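Local atomic coordinates of alpha-Amylase (Thermotoga maritima, PDB entry 2B5D), a protein that belongs to glycoside hydrolase family 57 and combines an alpha/beta domain built on a largely parallel sheet with a helical C-terminal region. Residues A[46-51]-A[366-371]; A[118-123]-A[129-134]. All blocks are in the same frame, centred on the assembly; numbering follows the deposited sequence.

Contact 1 (A[46-51]-A[366-371]); sequences DEIEDF and RFFELV
Apolar packing carries most of this contact, with Ile-48 and Phe-51 set against Phe-368 of helix 360-373. The tip of Ile-48, CD1, comes in at the edge of the Phe-368 ring, near its plane, and rests 3.4 Å from Phe-368 CB. CG1 of Ile-48 stands anti to the backbone N (chi1 -152°) and the chain is extended beyond it, which carries CD1 across to the helix; the two side chains cross at about a right angle. Phe-51 uses its root rather than its ring: Phe-51 CB lies 3.5 Å from Phe-368 CD2, while its ring leads away and stacks on Phe-45.

The contact flanks the largely parallel sheet of this alpha/beta fold. Ile-48 is where the chain leaves helical geometry after helix 27-47, on its way to strand 53-57, and Phe-368 also reaches Ile-7 of strand 3-11 and Leu-379 of strand 377-379. Buried, bulky hydrocarbon suits such a junction between helices and sheet.

Glu-369 slides past Ile-48 in the opposite direction, its methylene CG 3.6 Å from Ile-48 CD1. Glu-369 OE2 stays 3.7 Å from Ile-48 CG1; OE1 turns to its own helix, where Arg-366 NH2 donates to it at 2.6 Å in a salt bridge, on the anti side and 23° out of the carboxylate plane. Arg-366 also pairs with Glu-317 of helix 309-338.

Contact 2 (A[118-123]-A[129-134]); sequences RSYDGN and KKYQET
A helix-loop-helix connection brings Tyr-120, just past the end of helix 97-119, to Lys-130 and Tyr-131 of helix 125-134. The polar end of Tyr-120 makes the contact: Lys-130 NZ donates a hydrogen bond to Tyr-120 OH at 2.9 Å, arriving at the edge of the phenol, near its plane. The two side chains cross at about a right angle. Lys-130 starts out extended, CG anti to the backbone N (chi1 163°), then bends at its third and fourth torsions, bringing the ammonium round to the hydroxyl. A long, flexible lysine suits this wide gap, as the CA atoms of Tyr-120 and Lys-130 are 10.8 Å apart.

The turn that presents Tyr-120 is a Schellman motif, with Asp-121 N bonded to Arg-118 O and Asp-121 as its C-prime residue, at positive phi. Gly-122 also has positive phi, which glycine tolerates readily, and a type I' turn runs from Tyr-120 to Asn-123.

One water links the two tyrosines, 3.0 Å from Tyr-120 OH and more weakly bound to Tyr-131 OH at 3.3 Å. Buried Tyr-131 meets the Phe-45 ring edge-to-face, while Thr-134 OG1, three residues on, donates to Tyr-131 O at 2.9 Å.

In the fold
Contact 1 is the buried one and contact 2 lies partly at the surface, and their chemistry follows. Mostly hydrocarbon meets between segments 46-51 and 366-371, far apart in sequence, whereas segments 118-123 and 129-134, near neighbours along the chain, meet through a hydrogen bond and a water. They hold different helices: 27-47 with 360-373 in contact 1, 97-119 with 125-134 in contact 2. Their centres are about 19 Å apart, yet they touch where Tyr-131 OH packs 3.3 Å from Asp-46 CA. Phe-45, near the end of helix 27-47, touches an aromatic residue of each. Along the chain, contact 2 is nested within the loop closed by contact 1.

Contact 1 (A[46-51]-A[366-371])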
loop_
_atom_site.group_PDB
_atom_site.type_symbol
_atom_site.label_atom_id
_atom_site.label_comp_id
_atom_site.label_asym_id
_atom_site.label_seq_id
_atom_site.Cartn_x
_atom_site.Cartn_y
_atom_site.Cartn_z
ATOM N N ASP A 46 -14.900 43.408 -12.228
ATOM C CA ASP A 46 -14.536 44.466 -13.137
ATOM C C ASP A 46 -15.631 44.700 -14.187
ATOM O O ASP A 46 -16.041 45.851 -14.403
ATOM C CB ASP A 46 -13.208 44.119 -13.792
ATOM C CG ASP A 46 -12.638 45.266 -14.611
ATOM O OD1 ASP A 46 -12.550 45.098 -15.851
ATOM O OD2 ASP A 46 -12.272 46.320 -14.029
ATOM N N GLU A 47 -16.119 43.620 -14.804
ATOM C CA GLU A 47 -17.066 43.710 -15.913
ATOM C C GLU A 47 -18.496 44.098 -15.491
ATOM O O GLU A 47 -19.134 44.937 -16.157
ATOM C CB GLU A 47 -17.062 42.407 -16.721
ATOM C CG GLU A 47 -18.042 42.358 -17.902
ATOM C CD GLU A 47 -17.508 43.033 -19.191
ATOM O OE1 GLU A 47 -18.325 43.610 -19.962
ATOM O OE2 GLU A 47 -16.276 42.979 -19.439
ATOM N N ILE A 48 -19.004 43.503 -14.407
ATOM C CA ILE A 48 -20.359 43.814 -13.930
ATOM C C ILE A 48 -20.478 45.297 -13.538
ATOM O O ILE A 48 -19.470 45.934 -13.167
ATOM C CB ILE A 48 -20.815 42.870 -12.766
ATOM C CG1 ILE A 48 -22.343 42.732 -12.769
ATOM C CG2 ILE A 48 -20.275 43.348 -11.418
ATOM C CD1 ILE A 48 -22.914 41.737 -11.775
ATOM N N GLU A 49 -21.686 45.855 -13.632
ATOM C CA GLU A 49 -21.887 47.273 -13.272
ATOM C C GLU A 49 -21.841 47.412 -11.760
ATOM O O GLU A 49 -21.159 48.278 -11.216
ATOM C CB GLU A 49 -23.202 47.826 -13.846
ATOM C CG GLU A 49 -23.579 49.296 -13.430
ATOM C CD GLU A 49 -22.494 50.364 -13.750
ATOM O OE1 GLU A 49 -22.281 51.293 -12.915
ATOM O OE2 GLU A 49 -21.847 50.277 -14.830
ATOM N N ASP A 50 -22.568 46.534 -11.082
ATOM C CA ASP A 50 -22.653 46.593 -9.640
ATOM C C ASP A 50 -22.932 45.204 -9.102
ATOM O O ASP A 50 -23.627 44.416 -9.744
ATOM C CB ASP A 50 -23.769 47.550 -9.223
ATOM C CG ASP A 50 -23.615 48.040 -7.787
ATOM O OD1 ASP A 50 -22.484 48.412 -7.379
ATOM O OD2 ASP A 50 -24.636 48.069 -7.066
ATOM N N PHE A 51 -22.397 44.919 -7.917
ATOM C CA PHE A 51 -22.652 43.665 -7.221
ATOM C C PHE A 51 -22.525 43.931 -5.717
ATOM O O PHE A 51 -22.000 44.962 -5.314
ATOM C CB PHE A 51 -21.653 42.575 -7.699
ATOM C CG PHE A 51 -20.246 42.763 -7.163
ATOM C CD1 PHE A 51 -19.354 43.646 -7.789
ATOM C CD2 PHE A 51 -19.834 42.090 -6.010
ATOM C CE1 PHE A 51 -18.080 43.844 -7.275
ATOM C CE2 PHE A 51 -18.565 42.284 -5.485
ATOM C CZ PHE A 51 -17.687 43.154 -6.118
ATOM N N ARG A 366 -24.705 36.634 -13.979
ATOM C CA ARG A 366 -26.037 36.796 -14.491
ATOM C C ARG A 366 -27.032 36.904 -13.363
ATOM O O ARG A 366 -27.983 37.666 -13.473
ATOM C CB ARG A 366 -26.402 35.687 -15.499
ATOM C CG ARG A 366 -25.727 35.922 -16.864
ATOM C CD ARG A 366 -26.015 37.348 -17.470
ATOM N NE ARG A 366 -27.437 37.474 -17.812
ATOM C CZ ARG A 366 -28.214 38.503 -17.493
ATOM N NH1 ARG A 366 -29.492 38.489 -17.846
ATOM N NH2 ARG A 366 -27.714 39.553 -16.840
ATOM N N PHE A 367 -26.805 36.151 -12.286
ATOM C CA PHE A 367 -27.696 36.196 -11.132
ATOM C C PHE A 367 -27.606 37.547 -10.457
ATOM O O PHE A 367 -28.616 38.076 -10.043
ATOM C CB PHE A 367 -27.402 35.072 -10.149
ATOM C CG PHE A 367 -28.275 35.083 -8.936
ATOM C CD1 PHE A 367 -29.582 34.628 -9.008
ATOM C CD2 PHE A 367 -27.773 35.512 -7.698
ATOM C CE1 PHE A 367 -30.417 34.616 -7.860
ATOM C CE2 PHE A 367 -28.582 35.503 -6.547
ATOM C CZ PHE A 367 -29.917 35.061 -6.625
ATOM N N PHE A 368 -26.409 38.117 -10.366
ATOM C CA PHE A 368 -26.268 39.443 -9.777
ATOM C C PHE A 368 -27.018 40.478 -10.597
ATOM O O PHE A 368 -27.774 41.277 -10.036
ATOM C CB PHE A 368 -24.805 39.853 -9.609
ATOM C CG PHE A 368 -24.092 39.143 -8.488
ATOM C CD1 PHE A 368 -24.797 38.373 -7.556
ATOM C CD2 PHE A 368 -22.715 39.278 -8.336
ATOM C CE1 PHE A 368 -24.143 37.745 -6.520
ATOM C CE2 PHE A 368 -22.048 38.656 -7.286
ATOM C CZ PHE A 368 -22.761 37.892 -6.379
ATOM N N GLU A 369 -26.833 40.444 -11.913
ATOM C CA GLU A 369 -27.463 41.424 -12.800
ATOM C C GLU A 369 -28.982 41.334 -12.739
ATOM O O GLU A 369 -29.672 42.350 -12.753
ATOM C CB GLU A 369 -26.939 41.302 -14.241
ATOM C CG GLU A 369 -25.469 41.679 -14.375
ATOM C CD GLU A 369 -24.864 41.408 -15.755
ATOM O OE1 GLU A 369 -25.338 40.499 -16.506
ATOM O OE2 GLU A 369 -23.894 42.134 -16.093
ATOM N N LEU A 370 -29.490 40.111 -12.646
ATOM C CA LEU A 370 -30.914 39.858 -12.494
ATOM C C LEU A 370 -31.441 40.361 -11.165
ATOM O O LEU A 370 -32.505 40.990 -11.127
ATOM C CB LEU A 370 -31.185 38.372 -12.635
ATOM C CG LEU A 370 -31.719 37.786 -13.951
ATOM C CD1 LEU A 370 -31.620 38.717 -15.167
ATOM C CD2 LEU A 370 -31.026 36.477 -14.195
ATOM N N VAL A 371 -30.712 40.087 -10.068
ATOM C CA VAL A 371 -31.114 40.589 -8.746
ATOM C C VAL A 371 -31.091 42.101 -8.742
ATOM O O VAL A 371 -31.996 42.727 -8.209
ATOM C CB VAL A 371 -30.279 40.003 -7.569
ATOM C CG1 VAL A 371 -30.475 40.820 -6.310
ATOM C CG2 VAL A 371 -30.688 38.567 -7.281
#

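Contact 2 (A[118-123]-A[129-134])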
loop_
_atom_site.group_PDB
_atom_site.type_symbol
_atom_site.label_atom_id
_atom_site.label_comp_id
_atom_site.label_asym_id
_atom_site.label_seq_id
_atom_site.Cartn_x
_atom_site.Cartn_y
_atom_site.Cartn_z
ATOM N N ARG A 118 -0.739 39.826 -14.154
ATOM C CA ARG A 118 0.329 40.797 -14.373
ATOM C C ARG A 118 -0.110 42.212 -14.007
ATOM O O ARG A 118 0.651 42.914 -13.356
ATOM C CB ARG A 118 0.859 40.728 -15.811
ATOM C CG ARG A 118 1.623 39.435 -16.119
ATOM C CD ARG A 118 2.384 39.531 -17.436
ATOM N NE ARG A 118 2.748 38.223 -17.986
ATOM C CZ ARG A 118 3.694 37.427 -17.487
ATOM N NH1 ARG A 118 3.960 36.260 -18.061
ATOM N NH2 ARG A 118 4.371 37.795 -16.412
ATOM N N SER A 119 -1.327 42.617 -14.389
ATOM C CA SER A 119 -1.934 43.874 -13.909
ATOM C C SER A 119 -1.710 44.165 -12.420
ATOM O O SER A 119 -1.700 45.332 -12.012
ATOM C CB SER A 119 -3.446 43.870 -14.119
ATOM O OG SER A 119 -3.785 43.399 -15.398
ATOM N N TYR A 120 -1.567 43.109 -11.618
ATOM C CA TYR A 120 -1.488 43.218 -10.175
ATOM C C TYR A 120 -0.114 42.836 -9.651
ATOM O O TYR A 120 0.027 42.481 -8.466
ATOM C CB TYR A 120 -2.540 42.320 -9.531
ATOM C CG TYR A 120 -3.951 42.825 -9.679
ATOM C CD1 TYR A 120 -4.870 42.159 -10.486
ATOM C CD2 TYR A 120 -4.373 43.974 -9.013
ATOM C CE1 TYR A 120 -6.173 42.620 -10.616
ATOM C CE2 TYR A 120 -5.665 44.443 -9.145
ATOM C CZ TYR A 120 -6.563 43.766 -9.944
ATOM O OH TYR A 120 -7.854 44.233 -10.066
ATOM N N ASP A 121 0.882 42.902 -10.544
ATOM C CA ASP A 121 2.252 42.456 -10.268
ATOM C C ASP A 121 2.234 41.083 -9.614
ATOM O O ASP A 121 3.082 40.764 -8.756
ATOM C CB ASP A 121 3.031 43.467 -9.397
ATOM C CG ASP A 121 4.558 43.285 -9.498
ATOM O OD1 ASP A 121 5.264 43.365 -8.450
ATOM O OD2 ASP A 121 5.057 43.046 -10.630
ATOM N N GLY A 122 1.246 40.278 -10.017
ATOM C CA GLY A 122 1.093 38.926 -9.514
ATOM C C GLY A 122 0.628 38.751 -8.079
ATOM O O GLY A 122 0.714 37.643 -7.539
ATOM N N ASN A 123 0.173 39.827 -7.436
ATOM C CA ASN A 123 -0.553 39.671 -6.175
ATOM C C ASN A 123 -2.002 40.080 -6.338
ATOM O O ASN A 123 -2.336 41.264 -6.396
ATOM C CB ASN A 123 0.093 40.341 -4.946
ATOM C CG ASN A 123 -0.470 39.768 -3.602
ATOM O OD1 ASN A 123 0.033 40.073 -2.520
ATOM N ND2 ASN A 123 -1.497 38.916 -3.691
ATOM N N LYS A 129 -8.615 43.414 -2.508
ATOM C CA LYS A 129 -8.542 44.510 -1.549
ATOM C C LYS A 129 -9.265 45.729 -2.124
ATOM O O LYS A 129 -9.998 46.433 -1.419
ATOM C CB LYS A 129 -7.076 44.825 -1.251
ATOM C CG LYS A 129 -6.836 45.909 -0.246
ATOM C CD LYS A 129 -5.334 46.195 -0.122
ATOM C CE LYS A 129 -5.063 47.276 0.913
ATOM N NZ LYS A 129 -3.756 47.944 0.681
ATOM N N LYS A 130 -9.079 45.924 -3.428
ATOM C CA LYS A 130 -9.600 47.081 -4.146
ATOM C C LYS A 130 -11.122 47.032 -4.258
ATOM O O LYS A 130 -11.792 48.061 -4.221
ATOM C CB LYS A 130 -8.911 47.178 -5.506
ATOM C CG LYS A 130 -9.583 48.041 -6.535
ATOM C CD LYS A 130 -8.783 48.058 -7.823
ATOM C CE LYS A 130 -9.676 47.811 -9.026
ATOM N NZ LYS A 130 -9.659 46.370 -9.371
ATOM N N TYR A 131 -11.678 45.836 -4.362
ATOM C CA TYR A 131 -13.118 45.725 -4.353
ATOM C C TYR A 131 -13.709 45.836 -2.955
ATOM O O TYR A 131 -14.844 46.300 -2.806
ATOM C CB TYR A 131 -13.599 44.509 -5.166
ATOM C CG TYR A 131 -13.295 44.681 -6.650
ATOM C CD1 TYR A 131 -14.042 45.553 -7.450
ATOM C CD2 TYR A 131 -12.251 43.989 -7.247
ATOM C CE1 TYR A 131 -13.760 45.721 -8.804
ATOM C CE2 TYR A 131 -11.953 44.158 -8.602
ATOM C CZ TYR A 131 -12.706 45.027 -9.372
ATOM O OH TYR A 131 -12.392 45.174 -10.718
ATOM N N GLN A 132 -12.951 45.461 -1.923
ATOM C CA GLN A 132 -13.422 45.722 -0.567
ATOM C C GLN A 132 -13.558 47.235 -0.342
ATOM O O GLN A 132 -14.541 47.678 0.249
ATOM C CB GLN A 132 -12.562 45.072 0.525
ATOM C CG GLN A 132 -13.201 45.144 1.906
ATOM C CD GLN A 132 -12.587 44.194 2.953
ATOM O OE1 GLN A 132 -11.384 44.255 3.278
ATOM N NE2 GLN A 132 -13.413 43.340 3.501
ATOM N N GLU A 133 -12.592 48.013 -0.841
ATOM C CA GLU A 133 -12.583 49.481 -0.657
ATOM C C GLU A 133 -13.806 50.164 -1.268
ATOM O O GLU A 133 -14.301 51.153 -0.729
ATOM C CB GLU A 133 -11.277 50.113 -1.158
ATOM C CG GLU A 133 -10.125 49.925 -0.140
ATOM C CD GLU A 133 -8.705 50.089 -0.739
ATOM O OE1 GLU A 133 -8.557 50.194 -1.991
ATOM O OE2 GLU A 133 -7.726 50.105 0.059
ATOM N N THR A 134 -14.315 49.605 -2.364
ATOM C CA THR A 134 -15.563 50.092 -2.950
ATOM C C THR A 134 -16.792 49.781 -2.111
ATOM O O THR A 134 -17.790 50.483 -2.232
ATOM C CB THR A 134 -15.793 49.607 -4.410
ATOM O OG1 THR A 134 -16.207 48.224 -4.416
ATOM C CG2 THR A 134 -14.526 49.806 -5.270
HETATM O O HOH W 1 -10.006 43.239 -11.925
#